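Local coordinates for uncharacterized protein (Pyrococcus furiosus, PDB 4XLZ), which removes an acetyl group from N,N'-diacetylchitobiose as a metal-dependent deacetylase of family CE-14, at the interface of chains A and B. Coordinates in Å, arbitrary orientation; residue numbers count along the deposited sequence, not the author numbering. Chains: chain A/B, Uncharacterized protein.

Contact 1: the interface of chains A and B. Residues chain A 2, 5-8, 11-12, 15; chain B 233, 236, 246.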
loop_
_atom_site.group_PDB
_atom_site.type_symbol
_atom_site.label_atom_id
_atom_site.label_comp_id
_atom_site.label_asym_id
_atom_site.label_seq_id
_atom_site.Cartn_x
_atom_site.Cartn_y
_atom_site.Cartn_z
ATOM N N PHE A 2 -11.113 -43.549 12.699
ATOM C CA PHE A 2 -9.666 -43.646 12.794
ATOM C C PHE A 2 -9.177 -43.997 14.173
ATOM O O PHE A 2 -8.070 -43.700 14.621
ATOM C CB PHE A 2 -8.933 -42.341 12.261
ATOM C CG PHE A 2 -8.537 -42.428 10.825
ATOM C CD1 PHE A 2 -9.494 -42.763 9.825
ATOM C CD2 PHE A 2 -7.280 -42.083 10.435
ATOM C CE1 PHE A 2 -9.160 -42.841 8.452
ATOM C CE2 PHE A 2 -6.948 -42.092 9.125
ATOM C CZ PHE A 2 -7.790 -42.459 8.088
ATOM N N VAL A 5 -6.656 -47.770 13.830
ATOM C CA VAL A 5 -5.246 -47.789 13.383
ATOM C C VAL A 5 -4.330 -47.618 14.579
ATOM O O VAL A 5 -4.726 -46.934 15.584
ATOM C CB VAL A 5 -5.034 -46.649 12.339
ATOM C CG1 VAL A 5 -5.793 -46.989 11.057
ATOM C CG2 VAL A 5 -5.584 -45.300 12.856
ATOM N N SER A 6 -3.129 -48.188 14.490
ATOM C CA SER A 6 -2.254 -48.211 15.626
ATOM C C SER A 6 -0.997 -47.423 15.483
ATOM O O SER A 6 -0.281 -47.302 16.483
ATOM C CB SER A 6 -1.770 -49.715 15.784
ATOM O OG SER A 6 -2.818 -50.286 16.454
ATOM N N THR A 7 -0.639 -47.144 14.257
ATOM C CA THR A 7 0.603 -46.382 14.086
ATOM C C THR A 7 0.332 -45.208 13.128
ATOM O O THR A 7 -0.623 -45.227 12.357
ATOM C CB THR A 7 1.732 -47.205 13.387
ATOM O OG1 THR A 7 1.360 -47.587 12.097
ATOM C CG2 THR A 7 2.096 -48.524 14.165
ATOM N N PHE A 8 1.264 -44.215 13.165
ATOM C CA PHE A 8 1.019 -43.056 12.298
ATOM C C PHE A 8 1.110 -43.540 10.874
ATOM O O PHE A 8 0.362 -43.110 9.992
ATOM C CB PHE A 8 2.174 -41.991 12.576
ATOM C CG PHE A 8 2.265 -40.988 11.446
ATOM C CD1 PHE A 8 1.223 -40.080 11.270
ATOM C CD2 PHE A 8 3.313 -41.030 10.523
ATOM C CE1 PHE A 8 1.276 -39.216 10.133
ATOM C CE2 PHE A 8 3.381 -40.194 9.389
ATOM C CZ PHE A 8 2.343 -39.260 9.228
ATOM N N ALA A 11 -2.216 -44.826 9.827
ATOM C CA ALA A 11 -3.144 -43.762 9.667
ATOM C C ALA A 11 -2.903 -42.910 8.395
ATOM O O ALA A 11 -3.841 -42.572 7.694
ATOM C CB ALA A 11 -3.103 -42.875 10.915
ATOM N N PHE A 12 -1.638 -42.531 8.196
ATOM C CA PHE A 12 -1.279 -41.802 7.032
ATOM C C PHE A 12 -1.658 -42.483 5.721
ATOM O O PHE A 12 -2.270 -41.895 4.824
ATOM C CB PHE A 12 0.274 -41.556 7.101
ATOM C CG PHE A 12 0.819 -40.882 5.847
ATOM C CD1 PHE A 12 0.817 -39.457 5.764
ATOM C CD2 PHE A 12 1.347 -41.644 4.819
ATOM C CE1 PHE A 12 1.385 -38.826 4.616
ATOM C CE2 PHE A 12 1.893 -41.046 3.682
ATOM C CZ PHE A 12 1.957 -39.652 3.584
ATOM N N LEU A 15 -5.470 -42.424 5.495
ATOM C CA LEU A 15 -5.986 -41.054 5.193
ATOM C C LEU A 15 -5.795 -40.819 3.681
ATOM O O LEU A 15 -6.695 -40.330 3.007
ATOM C CB LEU A 15 -5.160 -40.055 6.009
ATOM C CG LEU A 15 -5.595 -38.582 5.709
ATOM C CD1 LEU A 15 -7.006 -38.278 6.333
ATOM C CD2 LEU A 15 -4.490 -37.663 6.384
ATOM N N THR B 233 -4.942 -38.456 12.637
ATOM C CA THR B 233 -3.657 -38.757 12.007
ATOM C C THR B 233 -2.566 -37.760 12.487
ATOM O O THR B 233 -1.434 -38.177 12.823
ATOM C CB THR B 233 -3.773 -38.738 10.496
ATOM O OG1 THR B 233 -4.777 -39.742 10.126
ATOM C CG2 THR B 233 -2.462 -39.147 9.827
HETATM N N MSE B 236 -1.595 -38.566 16.094
HETATM C CA MSE B 236 -0.722 -39.756 16.148
HETATM C C MSE B 236 0.653 -39.391 15.626
HETATM O O MSE B 236 1.646 -39.890 16.114
HETATM C CB MSE B 236 -1.328 -40.871 15.293
HETATM C CG MSE B 236 -2.632 -41.292 15.954
HETATM SE SE MSE B 236 -3.590 -42.632 14.812
HETATM C CE MSE B 236 -2.285 -44.031 15.185
ATOM N N TYR B 246 -1.793 -40.132 21.447
ATOM C CA TYR B 246 -2.152 -38.803 20.784
ATOM C C TYR B 246 -1.303 -37.761 21.481
ATOM O O TYR B 246 -1.228 -37.604 22.703
ATOM C CB TYR B 246 -3.599 -38.480 21.036
ATOM C CG TYR B 246 -4.539 -39.491 20.398
ATOM C CD1 TYR B 246 -4.410 -39.891 19.033
ATOM C CD2 TYR B 246 -5.654 -39.932 21.124
ATOM C CE1 TYR B 246 -5.315 -40.770 18.461
ATOM C CE2 TYR B 246 -6.588 -40.809 20.522
ATOM C CZ TYR B 246 -6.378 -41.211 19.238
ATOM O OH TYR B 246 -7.239 -42.014 18.584
HETATM O O HOH W 1 -6.358 -43.525 16.567
#
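The selenium of B:Met236, a selenomethionine, rests on the pair of methyls formed by A:Val5 CG2 and A:Ala11 CB, with B:Met236 SE 3.9 Å from each of these two carbons. Its side chain crosses that of A:Val5 at about a right angle. The chain runs extended to the selenium and then bends (chi3 71°), which turns the terminal CE methyl onto the backbone of residues 5 to 7, just ahead of the chain A helix 8-19. There CE touches the main chain and not a side-chain tip, with B:Met236 CE 3.5 Å from A:Thr7 O.

One turn earlier on helix 221-240, B:Thr233 presents both of its branches to chain A. Its methyl is anti to the backbone N (its OG1 at chi1 -59°) and packs on the rim of A:Phe8, CG2 of B:Thr233 lying 3.8 Å from CE1 of that ring. The two side chains cross nearly perpendicularly. The neighbouring ring carbon, A:Phe8 CD1, rests 3.6 Å from the carbonyl oxygen O of B:Thr233. Within chain A, CB of A:Phe12 covers the same face of this phenyl ring near its rim, beside the B:Thr233 methyl.

The hydroxyl of B:Thr233 points the other way, toward the CD2-CE2 side of the A:Phe2 ring. OG1 of B:Thr233 stands 3.4 Å from A:Phe2 CE2, beyond the ring's rim and somewhat raised from its plane. No direct polar bond joins the chains here.

At the outer rim a water bridges them, 2.6 Å from the backbone O of A:Phe2 (water 1 O) and 2.7 Å from the phenol OH of B:Tyr246 (water 1 O). The patch docks the N-terminal segment and first helix of one subunit on a long helix of the next. It may thereby contribute to an oligomer, although the crystal assembly alone does not establish one.

Contact 2: the interface of chains A and B. Residues chain A 256, 259-261; chain B 46, 151, 191, 227, 230.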
loop_
_atom_site.group_PDB
_atom_site.type_symbol
_atom_site.label_atom_id
_atom_site.label_comp_id
_atom_site.label_asym_id
_atom_site.label_seq_id
_atom_site.Cartn_x
_atom_site.Cartn_y
_atom_site.Cartn_z
ATOM N N LEU A 256 -6.265 -30.936 0.992
ATOM C CA LEU A 256 -6.047 -30.773 2.472
ATOM C C LEU A 256 -4.598 -30.493 2.773
ATOM O O LEU A 256 -4.309 -29.804 3.755
ATOM C CB LEU A 256 -6.469 -32.142 3.124
ATOM C CG LEU A 256 -6.512 -32.177 4.590
ATOM C CD1 LEU A 256 -7.799 -31.483 4.972
ATOM C CD2 LEU A 256 -6.716 -33.772 4.993
ATOM N N HIS A 259 -2.581 -27.151 3.724
ATOM C CA HIS A 259 -2.918 -26.298 4.887
ATOM C C HIS A 259 -2.775 -27.113 6.137
ATOM O O HIS A 259 -3.317 -28.269 6.165
ATOM C CB HIS A 259 -4.367 -25.836 4.669
ATOM C CG HIS A 259 -4.912 -24.915 5.702
ATOM N ND1 HIS A 259 -4.229 -23.733 6.069
ATOM C CD2 HIS A 259 -6.069 -24.929 6.439
ATOM C CE1 HIS A 259 -4.991 -23.045 6.923
ATOM N NE2 HIS A 259 -6.095 -23.755 7.173
ATOM N N ILE A 260 -2.106 -26.564 7.132
ATOM C CA ILE A 260 -1.950 -27.181 8.449
ATOM C C ILE A 260 -1.622 -28.684 8.431
ATOM O O ILE A 260 -2.018 -29.407 9.411
ATOM C CB ILE A 260 -3.130 -26.870 9.435
ATOM C CG1 ILE A 260 -4.442 -27.548 9.000
ATOM C CG2 ILE A 260 -3.311 -25.291 9.583
ATOM C CD1 ILE A 260 -5.490 -27.443 10.144
ATOM N N THR A 261 -0.759 -29.124 7.513
ATOM C CA THR A 261 -0.535 -30.592 7.426
ATOM C C THR A 261 0.947 -30.790 7.707
ATOM O O THR A 261 1.824 -30.571 6.798
ATOM C CB THR A 261 -0.907 -31.103 6.011
ATOM O OG1 THR A 261 -2.303 -31.002 5.844
ATOM C CG2 THR A 261 -0.569 -32.601 5.872
ATOM N N ILE B 46 -8.022 -26.460 17.392
ATOM C CA ILE B 46 -7.478 -27.500 16.500
ATOM C C ILE B 46 -6.016 -27.722 16.750
ATOM O O ILE B 46 -5.518 -28.870 16.847
ATOM C CB ILE B 46 -7.746 -27.165 15.028
ATOM C CG1 ILE B 46 -9.252 -27.126 14.705
ATOM C CG2 ILE B 46 -6.942 -28.088 14.085
ATOM C CD1 ILE B 46 -9.617 -26.428 13.386
ATOM N N HIS B 151 -2.533 -17.701 7.873
ATOM C CA HIS B 151 -1.741 -18.490 8.833
ATOM C C HIS B 151 -0.275 -18.108 8.814
ATOM O O HIS B 151 0.388 -17.942 9.858
ATOM C CB HIS B 151 -1.850 -19.981 8.436
ATOM C CG HIS B 151 -3.077 -20.613 8.996
ATOM N ND1 HIS B 151 -2.984 -21.779 9.708
ATOM C CD2 HIS B 151 -4.365 -20.180 9.025
ATOM C CE1 HIS B 151 -4.226 -22.109 10.107
ATOM N NE2 HIS B 151 -5.063 -21.155 9.761
ATOM N N TYR B 191 1.075 -26.124 15.019
ATOM C CA TYR B 191 0.957 -26.410 13.598
ATOM C C TYR B 191 2.336 -26.502 12.990
ATOM O O TYR B 191 2.650 -25.839 11.953
ATOM C CB TYR B 191 0.096 -25.382 12.813
ATOM C CG TYR B 191 -1.351 -25.309 13.091
ATOM C CD1 TYR B 191 -2.154 -26.467 13.237
ATOM C CD2 TYR B 191 -2.037 -24.105 12.981
ATOM C CE1 TYR B 191 -3.533 -26.388 13.313
ATOM C CE2 TYR B 191 -3.457 -23.985 13.100
ATOM C CZ TYR B 191 -4.199 -25.186 13.228
ATOM O OH TYR B 191 -5.519 -25.088 13.221
ATOM N N TRP B 227 -12.366 -34.606 8.398
ATOM C CA TRP B 227 -11.559 -33.923 9.470
ATOM C C TRP B 227 -11.299 -34.769 10.728
ATOM O O TRP B 227 -10.222 -34.677 11.307
ATOM C CB TRP B 227 -12.211 -32.548 9.854
ATOM C CG TRP B 227 -11.661 -31.612 8.716
ATOM C CD1 TRP B 227 -12.089 -31.533 7.348
ATOM C CD2 TRP B 227 -10.673 -30.593 8.886
ATOM N NE1 TRP B 227 -11.278 -30.605 6.681
ATOM C CE2 TRP B 227 -10.399 -30.054 7.582
ATOM C CE3 TRP B 227 -9.863 -30.259 9.954
ATOM C CZ2 TRP B 227 -9.445 -28.995 7.403
ATOM C CZ3 TRP B 227 -8.963 -29.178 9.814
ATOM C CH2 TRP B 227 -8.723 -28.626 8.544
ATOM N N PHE B 230 -8.374 -36.824 9.679
ATOM C CA PHE B 230 -7.171 -35.922 9.647
ATOM C C PHE B 230 -6.608 -35.563 11.009
ATOM O O PHE B 230 -5.411 -35.735 11.259
ATOM C CB PHE B 230 -7.592 -34.656 8.845
ATOM C CG PHE B 230 -6.430 -33.584 8.745
ATOM C CD1 PHE B 230 -5.230 -33.865 8.170
ATOM C CD2 PHE B 230 -6.724 -32.325 9.138
ATOM C CE1 PHE B 230 -4.196 -32.892 8.070
ATOM C CE2 PHE B 230 -5.713 -31.360 9.039
ATOM C CZ PHE B 230 -4.496 -31.675 8.496
#
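The 3-10 helix 255-258 of chain A and the loop that follows it meet chain B through A:Leu256, A:His259 and A:Ile260, which pack on B:Trp227 and B:Phe230 of helix 221-240, B:His151 of helix 149-164 and the loop residue B:Tyr191. A:Ile260 is the wedge. Its CG1 lies in the crowded position between backbone N and carbonyl carbon (chi1 68°), sending CD1 to the indole, 3.8 Å from B:Trp227 CH2. Its CG2 methyl sits centrally over the face of B:Tyr191, 3.6 Å from the ring centroid, in a CH-pi contact. A:Ile260 CG2 also touches B:His151 CE1 at 3.4 Å. The same methyl caps the ring of A:His259 as well.

That imidazole meets B:His151 edge to face. A:His259 CE1 stands over the centre of the B:His151 ring, and the planes are inclined by 61°. On the other flank A:Leu256 straddles two aromatics: CD2 lies 3.5 Å from B:Phe230 CD1, while CD1 reaches B:Trp227 CZ2 at 3.8 Å. The loop is braced from within by the hydroxyl OG1 of A:Thr261, which donates to A:His259 O at 2.9 Å from above the carbonyl plane.

B:His151 is a ligand of the cadmium site, so the neighbouring subunit's loop packs directly against a metal-binding histidine. It may thus help to wall the deacetylase active site while holding the subunits together.

The C-alpha centres of contact 1 and contact 2 lie about 15 Å apart, and both use helix 221-240 of chain B: its earlier part serves contact 2 and its later part contact 1. Chain A supplies two segments far apart in sequence, the N-terminal stretch with helix 8-19 and the region near the C-terminus. One helix thus receives both ends of the partner chain. Both patches are largely apolar, but contact 2 extends to the metal site whereas contact 1 appears to serve mainly as an anchor. Together they could couple subunit association to the shape of the active site, if this assembly persists in solution.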